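Local coordinates for probable glucarate dehydratase (Mycobacterium smegmatis str. MC2 155, PDB 3VDG), which probably catalyses the dehydration of glucarate, as a metal-binding member of the enolase superfamily, at residues A[26-31]-A[96-101]; A[345-350]-A[371-376]. All blocks are in the same frame, centred on the assembly; numbering follows the deposited sequence. Where two conformers were deposited one is given.

Contact 1: A[26-31]-A[96-101]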
loop_
_atom_site.group_PDB
_atom_site.type_symbol
_atom_site.label_atom_id
_atom_site.label_comp_id
_atom_site.label_asym_id
_atom_site.label_seq_id
_atom_site.Cartn_x
_atom_site.Cartn_y
_atom_site.Cartn_z
ATOM N N ASN A 26 -17.265 -15.118 -16.371
ATOM C CA ASN A 26 -17.100 -14.352 -15.141
ATOM C C ASN A 26 -16.151 -13.168 -15.368
ATOM O O ASN A 26 -15.374 -12.766 -14.479
ATOM C CB ASN A 26 -16.576 -15.246 -14.023
ATOM C CG ASN A 26 -16.662 -14.574 -12.668
ATOM O OD1 ASN A 26 -17.553 -13.761 -12.436
ATOM N ND2 ASN A 26 -15.718 -14.890 -11.774
ATOM N N ARG A 27 -16.240 -12.599 -16.563
ATOM C CA ARG A 27 -15.292 -11.576 -17.007
ATOM C C ARG A 27 -15.999 -10.264 -17.334
ATOM O O ARG A 27 -17.052 -10.249 -17.997
ATOM C CB ARG A 27 -14.516 -12.085 -18.244
ATOM C CG ARG A 27 -13.565 -11.060 -18.875
ATOM C CD ARG A 27 -12.549 -11.738 -19.795
ATOM N NE ARG A 27 -11.685 -10.780 -20.495
ATOM C CZ ARG A 27 -10.573 -10.261 -19.972
ATOM N NH1 ARG A 27 -10.174 -10.615 -18.749
ATOM N NH2 ARG A 27 -9.848 -9.399 -20.674
ATOM N N ILE A 28 -15.432 -9.166 -16.846
ATOM C CA ILE A 28 -15.926 -7.827 -17.197
ATOM C C ILE A 28 -14.739 -6.963 -17.594
ATOM O O ILE A 28 -13.855 -6.669 -16.789
ATOM C CB ILE A 28 -16.751 -7.179 -16.069
ATOM C CG1 ILE A 28 -17.042 -5.700 -16.390
ATOM C CG2 ILE A 28 -16.083 -7.369 -14.708
ATOM C CD1 ILE A 28 -18.078 -5.120 -15.450
ATOM N N ARG A 29 -14.699 -6.592 -18.857
ATOM C CA ARG A 29 -13.503 -6.016 -19.408
ATOM C C ARG A 29 -13.824 -4.759 -20.210
ATOM O O ARG A 29 -14.976 -4.510 -20.597
ATOM C CB ARG A 29 -12.745 -7.055 -20.246
ATOM C CG ARG A 29 -13.536 -7.629 -21.420
ATOM C CD ARG A 29 -13.390 -6.750 -22.658
ATOM N NE ARG A 29 -13.974 -7.370 -23.849
ATOM C CZ ARG A 29 -13.852 -6.884 -25.080
ATOM N NH1 ARG A 29 -13.153 -5.769 -25.303
ATOM N NH2 ARG A 29 -14.394 -7.533 -26.101
ATOM N N ILE A 30 -12.795 -3.971 -20.449
ATOM C CA ILE A 30 -12.947 -2.668 -21.062
ATOM C C ILE A 30 -13.164 -2.812 -22.569
ATOM O O ILE A 30 -12.434 -3.563 -23.226
ATOM C CB ILE A 30 -11.665 -1.840 -20.807
ATOM C CG1 ILE A 30 -11.541 -1.542 -19.299
ATOM C CG2 ILE A 30 -11.665 -0.569 -21.668
ATOM C CD1 ILE A 30 -10.132 -1.147 -18.861
ATOM N N THR A 31 -14.148 -2.086 -23.107
ATOM C CA THR A 31 -14.381 -2.084 -24.551
ATOM C C THR A 31 -13.930 -0.766 -25.192
ATOM O O THR A 31 -13.712 -0.693 -26.389
ATOM C CB THR A 31 -15.859 -2.346 -24.885
ATOM O OG1 THR A 31 -16.675 -1.397 -24.193
ATOM C CG2 THR A 31 -16.264 -3.785 -24.478
ATOM N N SER A 96 -9.548 -6.669 -18.031
ATOM C CA SER A 96 -10.486 -6.719 -16.911
ATOM C C SER A 96 -10.379 -5.458 -16.066
ATOM O O SER A 96 -9.273 -5.014 -15.800
ATOM C CB SER A 96 -10.149 -7.901 -16.010
ATOM O OG SER A 96 -10.928 -7.857 -14.825
ATOM N N VAL A 97 -11.502 -4.927 -15.590
ATOM C CA VAL A 97 -11.462 -3.725 -14.750
ATOM C C VAL A 97 -10.902 -4.049 -13.376
ATOM O O VAL A 97 -10.639 -3.139 -12.610
ATOM C CB VAL A 97 -12.857 -3.063 -14.573
ATOM C CG1 VAL A 97 -13.384 -2.534 -15.908
ATOM C CG2 VAL A 97 -13.859 -4.031 -13.948
ATOM N N PHE A 98 -10.745 -5.337 -13.053
ATOM C CA PHE A 98 -10.107 -5.725 -11.794
ATOM C C PHE A 98 -8.585 -5.848 -11.939
ATOM O O PHE A 98 -7.861 -5.970 -10.946
ATOM C CB PHE A 98 -10.693 -7.047 -11.272
ATOM C CG PHE A 98 -12.100 -6.913 -10.754
ATOM C CD1 PHE A 98 -12.335 -6.606 -9.417
ATOM C CD2 PHE A 98 -13.189 -7.082 -11.604
ATOM C CE1 PHE A 98 -13.619 -6.470 -8.928
ATOM C CE2 PHE A 98 -14.481 -6.939 -11.122
ATOM C CZ PHE A 98 -14.701 -6.634 -9.786
ATOM N N SER A 99 -8.099 -5.805 -13.173
ATOM C CA SER A 99 -6.654 -5.964 -13.413
ATOM C C SER A 99 -5.932 -4.612 -13.509
ATOM O O SER A 99 -5.275 -4.316 -14.503
ATOM C CB SER A 99 -6.391 -6.787 -14.677
ATOM O OG SER A 99 -6.875 -8.118 -14.550
ATOM N N THR A 100 -6.021 -3.812 -12.455
ATOM C CA THR A 100 -5.446 -2.479 -12.479
ATOM C C THR A 100 -3.908 -2.483 -12.492
ATOM O O THR A 100 -3.308 -1.573 -13.056
ATOM C CB THR A 100 -6.011 -1.594 -11.341
ATOM O OG1 THR A 100 -5.864 -2.285 -10.098
ATOM C CG2 THR A 100 -7.525 -1.309 -11.597
ATOM N N ASN A 101 -3.274 -3.503 -11.910
ATOM C CA ASN A 101 -1.802 -3.612 -11.983
ATOM C C ASN A 101 -1.357 -3.747 -13.440
ATOM O O ASN A 101 -0.448 -3.053 -13.903
ATOM C CB ASN A 101 -1.278 -4.822 -11.206
ATOM C CG ASN A 101 -1.378 -4.645 -9.695
ATOM O OD1 ASN A 101 -1.343 -3.525 -9.191
ATOM N ND2 ASN A 101 -1.528 -5.757 -8.972
HETATM O O HOH W 1 -13.090 -9.649 -15.322
#
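A single beta bridge between Arg29 and Ser96, with CA atoms 4.0 Å apart, ties the chain just ahead of strand 30-41 to the type I turn, Ser96 to Ser99, that leads into helix 100-111. Its one direct hydrogen bond runs from Val97 N to Ile28 O (3.2 Å), in the carbonyl plane and fairly straight at 159° about the hydrogen. The same oxygen also receives a CA-H...O contact from Ser96 CA at 3.4 Å. In the Ser96 conformer given here, one of two deposited, a water adds a second link: it accepts from Ile28 N (2.8 Å) and is hydrogen-bonded to Ser96 OG. In that conformer chi1 of 172° swings Ser96 OG away from its own N to accept from Phe98 N at 3.1 Å, an ST turn.

Branch methyls, the Ile30 CG1 methylene and a ring edge make the apolar contacts. Ile28 CG2 meets the Phe98 ring in its plane, 4.0 Å from CE2, and also rests against Val97 CG2. The other Val97 methyl, CG1, lies 4.0 Å from Ile30 CG1. On the outer side the extended Arg27 chain brings its guanidinium obliquely past Ser96 N, with Arg29 CB over one face of the group, toward its rim.

Val146 of helix 131-151 packs against both Ile28 and Val97, and Thr65 of strand 55-65 touches the same two residues. The Phe98 ring also makes a cation-pi contact with Arg153 of the second subunit, placing this join between sheet and helices at the dimer interface.

Contact 2: A[345-350]-A[371-376]. With ACT (acetate ion), chain E.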
loop_
_atom_site.group_PDB
_atom_site.type_symbol
_atom_site.label_atom_id
_atom_site.label_comp_id
_atom_site.label_asym_id
_atom_site.label_seq_id
_atom_site.Cartn_x
_atom_site.Cartn_y
_atom_site.Cartn_z
ATOM N N ASN A 345 -6.748 20.630 -6.999
ATOM C CA ASN A 345 -6.751 21.656 -8.032
ATOM C C ASN A 345 -8.202 21.855 -8.427
ATOM O O ASN A 345 -9.058 21.039 -8.072
ATOM C CB ASN A 345 -5.964 21.188 -9.247
ATOM C CG ASN A 345 -4.456 21.254 -9.035
ATOM O OD1 ASN A 345 -3.777 20.236 -9.092
ATOM N ND2 ASN A 345 -3.931 22.453 -8.784
ATOM N N SER A 346 -8.493 22.927 -9.156
ATOM C CA SER A 346 -9.859 23.137 -9.633
ATOM C C SER A 346 -10.416 21.813 -10.171
ATOM O O SER A 346 -9.802 21.213 -11.037
ATOM C CB SER A 346 -9.849 24.171 -10.756
ATOM O OG SER A 346 -9.192 25.351 -10.325
ATOM N N HIS A 347 -11.580 21.375 -9.677
ATOM C CA HIS A 347 -12.098 20.038 -9.996
ATOM C C HIS A 347 -13.606 19.991 -9.869
ATOM O O HIS A 347 -14.224 20.878 -9.285
ATOM C CB HIS A 347 -11.475 19.006 -9.053
ATOM C CG HIS A 347 -11.982 19.106 -7.628
ATOM N ND1 HIS A 347 -13.156 18.559 -7.230
ATOM C CD2 HIS A 347 -11.444 19.739 -6.503
ATOM C CE1 HIS A 347 -13.353 18.828 -5.919
ATOM N NE2 HIS A 347 -12.306 19.549 -5.478
ATOM N N LEU A 348 -14.202 18.935 -10.396
ATOM C CA LEU A 348 -15.662 18.779 -10.404
ATOM C C LEU A 348 -16.067 17.568 -9.562
ATOM O O LEU A 348 -15.288 17.100 -8.738
ATOM C CB LEU A 348 -16.151 18.658 -11.845
ATOM C CG LEU A 348 -15.862 19.922 -12.668
ATOM C CD1 LEU A 348 -16.323 19.812 -14.125
ATOM C CD2 LEU A 348 -16.478 21.145 -11.985
ATOM N N GLY A 349 -17.275 17.061 -9.763
ATOM C CA GLY A 349 -17.859 16.086 -8.834
ATOM C C GLY A 349 -17.346 14.645 -8.879
ATOM O O GLY A 349 -17.466 13.900 -7.894
ATOM N N ILE A 350 -16.795 14.244 -10.014
ATOM C CA ILE A 350 -16.174 12.924 -10.126
ATOM C C ILE A 350 -14.924 12.881 -9.245
ATOM O O ILE A 350 -14.756 11.978 -8.401
ATOM C CB ILE A 350 -15.821 12.610 -11.593
ATOM C CG1 ILE A 350 -17.098 12.551 -12.449
ATOM C CG2 ILE A 350 -15.009 11.313 -11.663
ATOM C CD1 ILE A 350 -16.846 12.573 -13.952
ATOM N N THR A 371 -10.045 21.613 -0.963
ATOM C CA THR A 371 -10.874 21.518 -2.164
ATOM C C THR A 371 -11.064 22.922 -2.726
ATOM O O THR A 371 -11.056 23.894 -1.975
ATOM C CB THR A 371 -12.260 20.904 -1.871
ATOM O OG1 THR A 371 -13.038 20.862 -3.081
ATOM C CG2 THR A 371 -13.005 21.737 -0.816
ATOM N N HIS A 372 -11.201 23.013 -4.044
ATOM C CA HIS A 372 -11.517 24.274 -4.723
ATOM C C HIS A 372 -13.004 24.391 -4.920
ATOM O O HIS A 372 -13.482 25.302 -5.587
ATOM C CB HIS A 372 -10.848 24.304 -6.091
ATOM C CG HIS A 372 -9.364 24.567 -6.044
ATOM N ND1 HIS A 372 -8.489 23.700 -5.495
ATOM C CD2 HIS A 372 -8.615 25.648 -6.497
ATOM C CE1 HIS A 372 -7.238 24.194 -5.603
ATOM N NE2 HIS A 372 -7.318 25.386 -6.218
ATOM N N TRP A 373 -13.767 23.479 -4.323
ATOM C CA TRP A 373 -15.232 23.460 -4.537
ATOM C C TRP A 373 -15.987 24.787 -4.505
ATOM O O TRP A 373 -16.820 25.046 -5.377
ATOM C CB TRP A 373 -15.894 22.487 -3.573
ATOM C CG TRP A 373 -17.230 21.994 -4.065
ATOM C CD1 TRP A 373 -18.490 22.279 -3.546
ATOM C CD2 TRP A 373 -17.477 21.084 -5.195
ATOM N NE1 TRP A 373 -19.474 21.632 -4.266
ATOM C CE2 TRP A 373 -18.932 20.896 -5.262
ATOM C CE3 TRP A 373 -16.665 20.422 -6.113
ATOM C CZ2 TRP A 373 -19.524 20.086 -6.211
ATOM C CZ3 TRP A 373 -17.282 19.611 -7.075
ATOM C CH2 TRP A 373 -18.677 19.448 -7.117
ATOM N N PRO A 374 -15.771 25.622 -3.470
ATOM C CA PRO A 374 -16.544 26.872 -3.387
ATOM C C PRO A 374 -16.341 27.794 -4.587
ATOM O O PRO A 374 -17.179 28.650 -4.856
ATOM C CB PRO A 374 -15.998 27.543 -2.122
ATOM C CG PRO A 374 -15.439 26.414 -1.307
ATOM C CD PRO A 374 -14.882 25.451 -2.311
ATOM N N TRP A 375 -15.243 27.611 -5.311
ATOM C CA TRP A 375 -14.908 28.505 -6.404
ATOM C C TRP A 375 -15.571 28.157 -7.693
ATOM O O TRP A 375 -15.474 28.916 -8.653
ATOM C CB TRP A 375 -13.395 28.561 -6.601
ATOM C CG TRP A 375 -12.717 29.108 -5.367
ATOM C CD1 TRP A 375 -11.852 28.448 -4.506
ATOM C CD2 TRP A 375 -12.845 30.468 -4.818
ATOM N NE1 TRP A 375 -11.448 29.282 -3.480
ATOM C CE2 TRP A 375 -12.003 30.516 -3.627
ATOM C CE3 TRP A 375 -13.553 31.611 -5.190
ATOM C CZ2 TRP A 375 -11.893 31.660 -2.852
ATOM C CZ3 TRP A 375 -13.422 32.759 -4.409
ATOM C CH2 TRP A 375 -12.614 32.782 -3.267
ATOM N N ARG A 376 -16.230 27.008 -7.768
ATOM C CA ARG A 376 -16.958 26.689 -9.008
ATOM C C ARG A 376 -18.454 26.645 -8.732
ATOM O O ARG A 376 -18.862 26.679 -7.562
ATOM C CB ARG A 376 -16.414 25.437 -9.735
ATOM C CG ARG A 376 -16.168 24.181 -8.877
ATOM C CD ARG A 376 -17.408 23.316 -8.711
ATOM N NE ARG A 376 -18.202 23.729 -7.556
ATOM C CZ ARG A 376 -19.515 23.577 -7.470
ATOM N NH1 ARG A 376 -20.190 23.010 -8.464
ATOM N NH2 ARG A 376 -20.152 23.990 -6.388
HETATM C C ACT E . -3.943 27.204 -7.293
HETATM O O ACT E . -5.083 26.687 -7.436
HETATM O OXT ACT E . -3.648 28.282 -7.853
HETATM C CH3 ACT E . -2.899 26.536 -6.441
#
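The backbones of 345-350 and 371-376 come closest at Ser346 and His372, with CA atoms 5.3 Å apart, where a loop entering helix 349-360 passes one that coils into the 3-10 turn 373-375. The His372 ring lies flat against the Asn345-Ser346 peptide, with Ser346 N 3.6 Å above its centre. At the ring's edge NE2 donates to acetate O (2.9 Å, 158°), while ND1 bonds to Ser344 OG.

His347 bridges the two loops. Its CG sits between the backbone N and the carbonyl carbon (chi1 71°), turning the ring so that NE2 forms a hydrogen bond with Thr371 OG1 (2.8 Å), close to the ring plane, in which either could be the donor. ND1 donates almost straight to Leu348 O, 3.0 Å away, which fixes the ring's rotation. Thr371 OG1 also accepts from Trp373 N in an ST turn.

The indole of Trp373 turns its edge to the Leu348-Gly349 peptide, CZ3 lying 3.4 Å from Leu348 C. Arg376, folded back at chi2 and chi3, lays its guanidinium over this ring, NE 3.6 Å above the ring plane. In the guanidinium plane, NE donates to Trp373 O at 2.9 Å, on a lone pair of an oxygen that also accepts from Arg376 N. Leu348 CD2 touches Arg376 CD.

A carbonyl at ND1 and a hydroxyl at NE2 give both ring nitrogens of the buried His347 polar partners that hold its orientation. The acetate, probably from the crystallisation liquor, indicates that His372 NE2, with His52 and Asn47, can bind a carboxylate; whether a substrate uses this spot is not established.

Contact 1 closes before contact 2 opens along the chain, and their centres lie 30 Å apart, with nearest atoms about 15 Å apart. Contact 1 is peripheral, 27 Å from the centre of the chain, where the antiparallel sheet of 30-41, 55-65 and 70-75 meets helices 100-111 and 131-151. Contact 2 is central, beyond barrel strand 339-342. Strand 30-41 connects them: its first residues, Ile30 and Thr31, lie in contact 1, and further along its Val38 and Phe40 cover Leu348. Glu74 of strand 70-75 likewise bonds to Leu348 N. The small sheet thus runs from near the second subunit to the loops after barrel strand 339-342, consistent with the capping domain of the enolase superfamily.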